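Local atomic coordinates of hypothetical protein Atu0741 (PDB entry 1ZHV), a protein that is of unknown function but carries two ACT-type domains, a fold that in relatives often binds amino acids or other small regulatory ligands. Residues P2-K7 / F65-P70; G31-I36 / S44-I49; I83-T88 / D116-A121. All blocks are in the same frame, centred on the assembly; numbering follows the deposited sequence.

Two of the three contacts lie in one half of the chain. The strand pair of contact 1 and the helix pair of contact 3 have centres about 14 Å apart, and they touch directly: Leu6 CD2 of the strand packs on Leu118 CD1 of the helix at 3.9 Å. Contact 2, the hairpin of 31-36 and 44-49, lies on the other side of the chain's centre, with its centre about 20 Å from contact 1 and about 24 Å from contact 3. Its nearest atoms stay about 7 Å from contact 1 and 13 Å from contact 3. Contacts 1 and 2 still belong to one mixed sheet, since strand 13-18 pairs with both 43-48 and 57-67.

Contact 1: P2-K7 / F65-P70; sequences PRIKLK and FKFQGP
Lys7, Gln68 and Lys5 contribute most of the buried surface, where two antiparallel strands run side by side. The extended chain of Lys7, its CG anti to the backbone N (chi1 180°), crosses the Gln68 side chain at about a right angle, and its CG lies 3.8 Å from Gln68 NE2. Gln68 leans in from the opposite segment, and its backbone N donates to Lys5 O over 2.8 Å, nearly along the C=O axis. Lys5 bends at chi3 (-69°), which brings its CE to 3.8 Å from Gln68 O, while a water joins Lys5 N to that same carbonyl. Lys7 and Lys66 form a hydrogen-bonded pair through Lys7 N to Lys66 O (2.9 Å) and Lys66 N to Lys7 O (2.8 Å). By its pairing, strand 5-8 is inserted between strands 57-67 and 124-126, the first and last strands of the βαββαβ ACT domain. The face bearing Leu6 and Phe67, a non-hydrogen-bonded pair, is apolar: Ile4 CG2 meets Phe67 CD2 at 3.9 Å, and Ile78 of helix 78-87 packs on Ile4 and Phe67. On the other face, the like-charged Lys7 NZ and Lys66 NZ are 6.1 Å apart.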
# COMPACT_ATOMS: atom_id res chain seq x y z
N PRO A 2 3.83 19.65 -0.36
CA PRO A 2 2.57 19.31 -1.03
C PRO A 2 1.59 18.67 -0.04
O PRO A 2 1.99 17.88 0.81
CB PRO A 2 3.01 18.33 -2.12
CG PRO A 2 4.43 18.71 -2.38
CD PRO A 2 4.96 18.95 -1.00
N ARG A 3 0.32 19.02 -0.15
CA ARG A 3 -0.71 18.44 0.70
C ARG A 3 -1.37 17.37 -0.15
O ARG A 3 -2.01 17.68 -1.16
CB ARG A 3 -1.75 19.48 1.11
CG ARG A 3 -1.23 20.57 2.03
CD ARG A 3 -2.31 21.61 2.29
NE ARG A 3 -1.85 22.69 3.16
CZ ARG A 3 -1.55 22.55 4.44
NH1 ARG A 3 -1.65 21.36 5.03
NH2 ARG A 3 -1.15 23.60 5.15
N ILE A 4 -1.21 16.12 0.25
CA ILE A 4 -1.77 15.01 -0.51
C ILE A 4 -3.02 14.44 0.12
O ILE A 4 -3.17 14.41 1.34
CB ILE A 4 -0.72 13.87 -0.64
CG1 ILE A 4 0.54 14.41 -1.33
CG2 ILE A 4 -1.30 12.71 -1.44
CD1 ILE A 4 0.29 15.00 -2.71
N LYS A 5 -3.94 13.99 -0.73
CA LYS A 5 -5.18 13.38 -0.28
C LYS A 5 -4.97 11.87 -0.37
O LYS A 5 -4.62 11.35 -1.43
CB LYS A 5 -6.33 13.80 -1.20
CG LYS A 5 -6.62 15.30 -1.18
CD LYS A 5 -7.22 15.77 -2.50
CE LYS A 5 -6.19 15.69 -3.63
NZ LYS A 5 -6.73 16.13 -4.94
N LEU A 6 -5.14 11.18 0.76
CA LEU A 6 -4.96 9.73 0.78
C LEU A 6 -6.27 9.04 1.11
O LEU A 6 -6.94 9.38 2.09
CB LEU A 6 -3.89 9.32 1.80
CG LEU A 6 -2.47 9.82 1.52
CD1 LEU A 6 -2.28 11.20 2.12
CD2 LEU A 6 -1.46 8.84 2.12
N LYS A 7 -6.62 8.05 0.30
CA LYS A 7 -7.86 7.31 0.49
C LYS A 7 -7.56 5.88 0.94
O LYS A 7 -6.88 5.13 0.24
CB LYS A 7 -8.64 7.29 -0.82
CG LYS A 7 -9.95 6.54 -0.78
CD LYS A 7 -10.61 6.52 -2.14
CE LYS A 7 -11.95 5.82 -2.09
NZ LYS A 7 -12.61 5.78 -3.43
N PHE A 65 -3.38 2.49 1.06
CA PHE A 65 -3.90 3.83 0.80
C PHE A 65 -3.60 4.20 -0.65
O PHE A 65 -2.54 3.88 -1.17
CB PHE A 65 -3.22 4.90 1.66
CG PHE A 65 -3.62 4.88 3.10
CD1 PHE A 65 -2.97 4.06 4.00
CD2 PHE A 65 -4.64 5.72 3.55
CE1 PHE A 65 -3.31 4.07 5.35
CE2 PHE A 65 -4.99 5.73 4.90
CZ PHE A 65 -4.33 4.91 5.80
N LYS A 66 -4.54 4.90 -1.28
CA LYS A 66 -4.34 5.35 -2.64
C LYS A 66 -4.07 6.85 -2.61
O LYS A 66 -4.75 7.58 -1.89
CB LYS A 66 -5.60 5.09 -3.48
CG LYS A 66 -5.49 5.60 -4.91
CD LYS A 66 -6.81 5.41 -5.64
CE LYS A 66 -7.80 6.48 -5.25
NZ LYS A 66 -7.37 7.81 -5.78
N PHE A 67 -3.06 7.30 -3.36
CA PHE A 67 -2.79 8.74 -3.45
C PHE A 67 -3.88 9.20 -4.43
O PHE A 67 -3.96 8.70 -5.55
CB PHE A 67 -1.41 9.01 -4.07
CG PHE A 67 -0.26 8.85 -3.11
CD1 PHE A 67 -0.12 7.71 -2.33
CD2 PHE A 67 0.73 9.83 -3.04
CE1 PHE A 67 1.00 7.54 -1.50
CE2 PHE A 67 1.84 9.67 -2.22
CZ PHE A 67 1.98 8.53 -1.45
N GLN A 68 -4.70 10.16 -4.00
CA GLN A 68 -5.83 10.65 -4.79
C GLN A 68 -5.78 11.85 -5.73
O GLN A 68 -4.88 12.71 -5.68
CB GLN A 68 -7.01 10.90 -3.86
CG GLN A 68 -7.69 9.67 -3.34
CD GLN A 68 -8.84 10.03 -2.43
OE1 GLN A 68 -8.65 10.62 -1.38
NE2 GLN A 68 -10.06 9.68 -2.84
N GLY A 69 -6.81 11.88 -6.57
CA GLY A 69 -7.04 12.92 -7.56
C GLY A 69 -5.93 13.27 -8.53
O GLY A 69 -4.85 12.66 -8.49
N PRO A 70 -6.18 14.25 -9.43
CA PRO A 70 -5.20 14.69 -10.43
C PRO A 70 -3.94 15.17 -9.73
O PRO A 70 -4.00 15.66 -8.59
CB PRO A 70 -5.90 15.86 -11.11
CG PRO A 70 -7.32 15.54 -11.02
CD PRO A 70 -7.42 15.04 -9.59
O HOH W 1 -3.43 14.39 -3.72

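Contact 2: G31-I36 / S44-I49; sequences GGFVSI and SIVCLI
Ser35 and Val46 form the hydrogen-bonded pair at the heart of this antiparallel hairpin. Ser35 N donates to Val46 O at 3.0 Å, in the carbonyl plane and on a lone pair, and Val46 N returns a bond to Ser35 O at 2.8 Å with an N-H...O angle of 169°. On the same face, Val46 CG1, anti to its backbone N (chi1 178°), reaches the edge of the Phe33 ring near its plane, 4.0 Å from CE2. On the face bearing Ile36 and Ile45, Ile36 CG2 lies 4.3 Å from Ile45 CG1. Toward Gly31 the loop leading into strand 35-38 draws away from strand 43-48: Phe33 O and Leu48 N stand 4.4 Å from each other, and a water fills the interval. It donates to Phe33 O at 2.7 Å and to Gly31 O, and accepts from Leu48 N, so both its protons are used. A second water donates to Ser35 O and lies 2.8 Å from Ser44 OG.

Further out, Phe33 is fixed from two directions: its backbone N bonds to Tyr13 OH, and its ring stacks with His103. Val46 packs on Ile15 of strand 13-18, on Phe94 and on Leu105, which ties the hairpin of the N-terminal ACT-like domain to the neighbouring strands. Arg51 NH1 also bonds to Gly31 O, so that carbonyl has two donors. Direct backbone pairing thus gives way to water mediation at the Gly31 end, where one water relays the bond between Phe33 O and Leu48 N that is too long to form directly, and shares Gly31 O with Arg51.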
# COMPACT_ATOMS: atom_id res chain seq x y z
N GLY A 31 -10.01 -9.14 -6.88
CA GLY A 31 -10.51 -7.83 -6.50
C GLY A 31 -9.54 -7.12 -5.58
O GLY A 31 -8.64 -7.74 -5.00
N GLY A 32 -9.72 -5.81 -5.45
CA GLY A 32 -8.85 -5.02 -4.59
C GLY A 32 -7.56 -4.61 -5.26
O GLY A 32 -7.43 -4.66 -6.48
N PHE A 33 -6.60 -4.19 -4.44
CA PHE A 33 -5.29 -3.76 -4.93
C PHE A 33 -4.42 -4.99 -5.18
O PHE A 33 -4.33 -5.87 -4.33
CB PHE A 33 -4.62 -2.86 -3.90
CG PHE A 33 -3.24 -2.39 -4.30
CD1 PHE A 33 -3.08 -1.35 -5.21
CD2 PHE A 33 -2.11 -3.01 -3.78
CE1 PHE A 33 -1.81 -0.92 -5.57
CE2 PHE A 33 -0.83 -2.58 -4.14
CZ PHE A 33 -0.68 -1.54 -5.04
N VAL A 34 -3.80 -5.04 -6.36
CA VAL A 34 -2.93 -6.15 -6.73
C VAL A 34 -1.64 -5.63 -7.34
O VAL A 34 -1.66 -4.83 -8.27
CB VAL A 34 -3.61 -7.07 -7.76
CG1 VAL A 34 -2.68 -8.21 -8.16
CG2 VAL A 34 -4.91 -7.60 -7.20
N SER A 35 -0.50 -6.09 -6.83
CA SER A 35 0.78 -5.69 -7.39
C SER A 35 1.66 -6.93 -7.50
O SER A 35 2.07 -7.50 -6.49
CB SER A 35 1.47 -4.64 -6.51
OG SER A 35 2.62 -4.14 -7.18
N ILE A 36 1.92 -7.34 -8.73
CA ILE A 36 2.73 -8.51 -9.05
C ILE A 36 4.04 -8.01 -9.65
O ILE A 36 4.06 -7.47 -10.77
CB ILE A 36 2.00 -9.40 -10.07
CG1 ILE A 36 0.64 -9.82 -9.51
CG2 ILE A 36 2.87 -10.61 -10.42
CD1 ILE A 36 -0.36 -10.24 -10.58
N SER A 44 7.21 -11.16 -6.31
CA SER A 44 6.53 -10.57 -5.16
C SER A 44 5.08 -10.27 -5.50
O SER A 44 4.80 -9.73 -6.57
CB SER A 44 7.27 -9.29 -4.76
OG SER A 44 6.66 -8.65 -3.66
N ILE A 45 4.17 -10.61 -4.61
CA ILE A 45 2.75 -10.35 -4.85
C ILE A 45 2.03 -9.71 -3.68
O ILE A 45 2.00 -10.25 -2.58
CB ILE A 45 2.00 -11.66 -5.21
CG1 ILE A 45 2.59 -12.25 -6.50
CG2 ILE A 45 0.50 -11.39 -5.34
CD1 ILE A 45 2.02 -13.60 -6.89
N VAL A 46 1.47 -8.53 -3.91
CA VAL A 46 0.70 -7.85 -2.88
C VAL A 46 -0.76 -8.01 -3.28
O VAL A 46 -1.13 -7.71 -4.41
CB VAL A 46 1.00 -6.34 -2.82
CG1 VAL A 46 0.12 -5.67 -1.77
CG2 VAL A 46 2.47 -6.12 -2.52
N CYS A 47 -1.58 -8.52 -2.37
CA CYS A 47 -3.00 -8.69 -2.63
C CYS A 47 -3.71 -8.97 -1.32
O CYS A 47 -3.08 -9.09 -0.28
CB CYS A 47 -3.25 -9.83 -3.63
SG CYS A 47 -2.86 -11.50 -3.05
N LEU A 48 -5.04 -9.06 -1.37
CA LEU A 48 -5.81 -9.33 -0.17
C LEU A 48 -5.33 -10.64 0.44
O LEU A 48 -5.20 -11.65 -0.25
CB LEU A 48 -7.30 -9.39 -0.51
CG LEU A 48 -7.91 -8.03 -0.85
CD1 LEU A 48 -9.33 -8.20 -1.38
CD2 LEU A 48 -7.91 -7.16 0.39
N ILE A 49 -5.04 -10.60 1.74
CA ILE A 49 -4.55 -11.77 2.48
C ILE A 49 -5.42 -13.00 2.29
O ILE A 49 -4.92 -14.13 2.26
CB ILE A 49 -4.48 -11.47 3.99
CG1 ILE A 49 -3.52 -10.29 4.24
CG2 ILE A 49 -4.00 -12.70 4.74
CD1 ILE A 49 -3.32 -9.96 5.72
O HOH W 2 -6.12 -7.86 -3.89
O HOH W 3 4.72 -7.19 -5.02

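Contact 3: I83-T88 / D116-A121; sequences ISPLST and DLLANA
Three leucines and a proline interlock where the two helices cross, joined by Ala121 just past the last turn of the second, with no hydrogen bond between the segments. The axes of the segments 83-87 and 116-120 approach to 9.0 Å and their N-to-C directions are 135° apart, so contact is confined to a short patch. Leu118 fills the notch between Pro85 and Leu86: its CD2 lies 4.1 Å from Pro85 CG and also 4.1 Å from Leu86 CG, meeting both side chains at about a right angle. In return, the tip of Leu86 enters the hollow between consecutive leucines, its CD2 4.1 Å from both Leu117 CD1 and Leu118 CG. Leu117 CD1 lies against the backbone of the first helix, 3.7 Å from Pro85 O, a carbonyl also bonded by Asn89 ND2. The Pro85 ring is the bump of the first helix: its CG rests 4.0 Å from Ala121 CB. Helix 83-87 is kinked at Pro85, whose ring nitrogen has no N-H to bond the preceding turn. Leu86 and Leu117 also meet Ile91, in the loop that follows the first helix. Such a pair of helices, side by side on one face of a β-sheet, is typical of the βαββαβ ACT domain.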
# COMPACT_ATOMS: atom_id res chain seq x y z
N ILE A 83 5.90 9.90 2.68
CA ILE A 83 6.72 8.96 3.45
C ILE A 83 7.68 9.58 4.45
O ILE A 83 8.08 8.93 5.41
CB ILE A 83 7.49 7.99 2.52
CG1 ILE A 83 8.55 8.74 1.72
CG2 ILE A 83 6.51 7.26 1.60
CD1 ILE A 83 9.56 7.82 1.05
N SER A 84 8.06 10.84 4.25
CA SER A 84 9.00 11.47 5.18
C SER A 84 8.50 11.45 6.62
O SER A 84 9.22 11.02 7.53
CB SER A 84 9.28 12.92 4.76
OG SER A 84 10.25 13.50 5.62
N PRO A 85 7.26 11.91 6.87
CA PRO A 85 6.77 11.89 8.26
C PRO A 85 6.61 10.49 8.84
O PRO A 85 6.64 10.30 10.06
CB PRO A 85 5.45 12.66 8.18
CG PRO A 85 5.03 12.51 6.75
CD PRO A 85 6.32 12.62 5.99
N LEU A 86 6.45 9.49 7.98
CA LEU A 86 6.29 8.12 8.45
C LEU A 86 7.64 7.47 8.75
O LEU A 86 7.88 6.97 9.85
CB LEU A 86 5.52 7.29 7.41
CG LEU A 86 4.12 7.80 7.07
CD1 LEU A 86 3.47 6.88 6.04
CD2 LEU A 86 3.28 7.88 8.34
N SER A 87 8.54 7.51 7.77
CA SER A 87 9.86 6.91 7.91
C SER A 87 10.70 7.53 9.02
O SER A 87 11.45 6.82 9.70
CB SER A 87 10.61 6.99 6.58
OG SER A 87 9.96 6.21 5.60
N THR A 88 10.59 8.84 9.20
CA THR A 88 11.36 9.53 10.23
C THR A 88 10.79 9.23 11.61
O THR A 88 11.42 9.52 12.63
CB THR A 88 11.36 11.06 10.02
OG1 THR A 88 10.01 11.55 10.04
CG2 THR A 88 12.01 11.42 8.69
N ASP A 116 -2.31 9.96 12.32
CA ASP A 116 -1.95 11.13 13.11
C ASP A 116 -0.78 11.88 12.49
O ASP A 116 -0.80 13.10 12.38
CB ASP A 116 -1.58 10.75 14.55
CG ASP A 116 -2.78 10.32 15.38
OD1 ASP A 116 -3.91 10.74 15.06
OD2 ASP A 116 -2.58 9.59 16.36
N LEU A 117 0.24 11.13 12.08
CA LEU A 117 1.43 11.72 11.49
C LEU A 117 1.16 12.40 10.16
O LEU A 117 1.67 13.48 9.90
CB LEU A 117 2.52 10.66 11.32
CG LEU A 117 3.09 10.09 12.62
CD1 LEU A 117 3.98 8.90 12.29
CD2 LEU A 117 3.88 11.16 13.37
N LEU A 118 0.34 11.78 9.32
CA LEU A 118 0.04 12.37 8.02
C LEU A 118 -0.81 13.63 8.16
O LEU A 118 -0.61 14.61 7.44
CB LEU A 118 -0.65 11.36 7.11
CG LEU A 118 0.26 10.19 6.70
CD1 LEU A 118 -0.51 9.20 5.85
CD2 LEU A 118 1.46 10.73 5.93
N ALA A 119 -1.77 13.62 9.09
CA ALA A 119 -2.60 14.80 9.28
C ALA A 119 -1.75 15.97 9.79
O ALA A 119 -1.87 17.09 9.30
CB ALA A 119 -3.72 14.50 10.27
N ASN A 120 -0.88 15.70 10.75
CA ASN A 120 -0.02 16.75 11.29
C ASN A 120 0.87 17.33 10.19
O ASN A 120 1.21 18.51 10.21
CB ASN A 120 0.83 16.20 12.44
CG ASN A 120 0.02 15.97 13.72
OD1 ASN A 120 0.54 15.47 14.72
ND2 ASN A 120 -1.25 16.34 13.68
N ALA A 121 1.21 16.49 9.21
CA ALA A 121 2.06 16.90 8.09
C ALA A 121 1.27 17.70 7.04
O ALA A 121 1.84 18.15 6.04
CB ALA A 121 2.71 15.68 7.46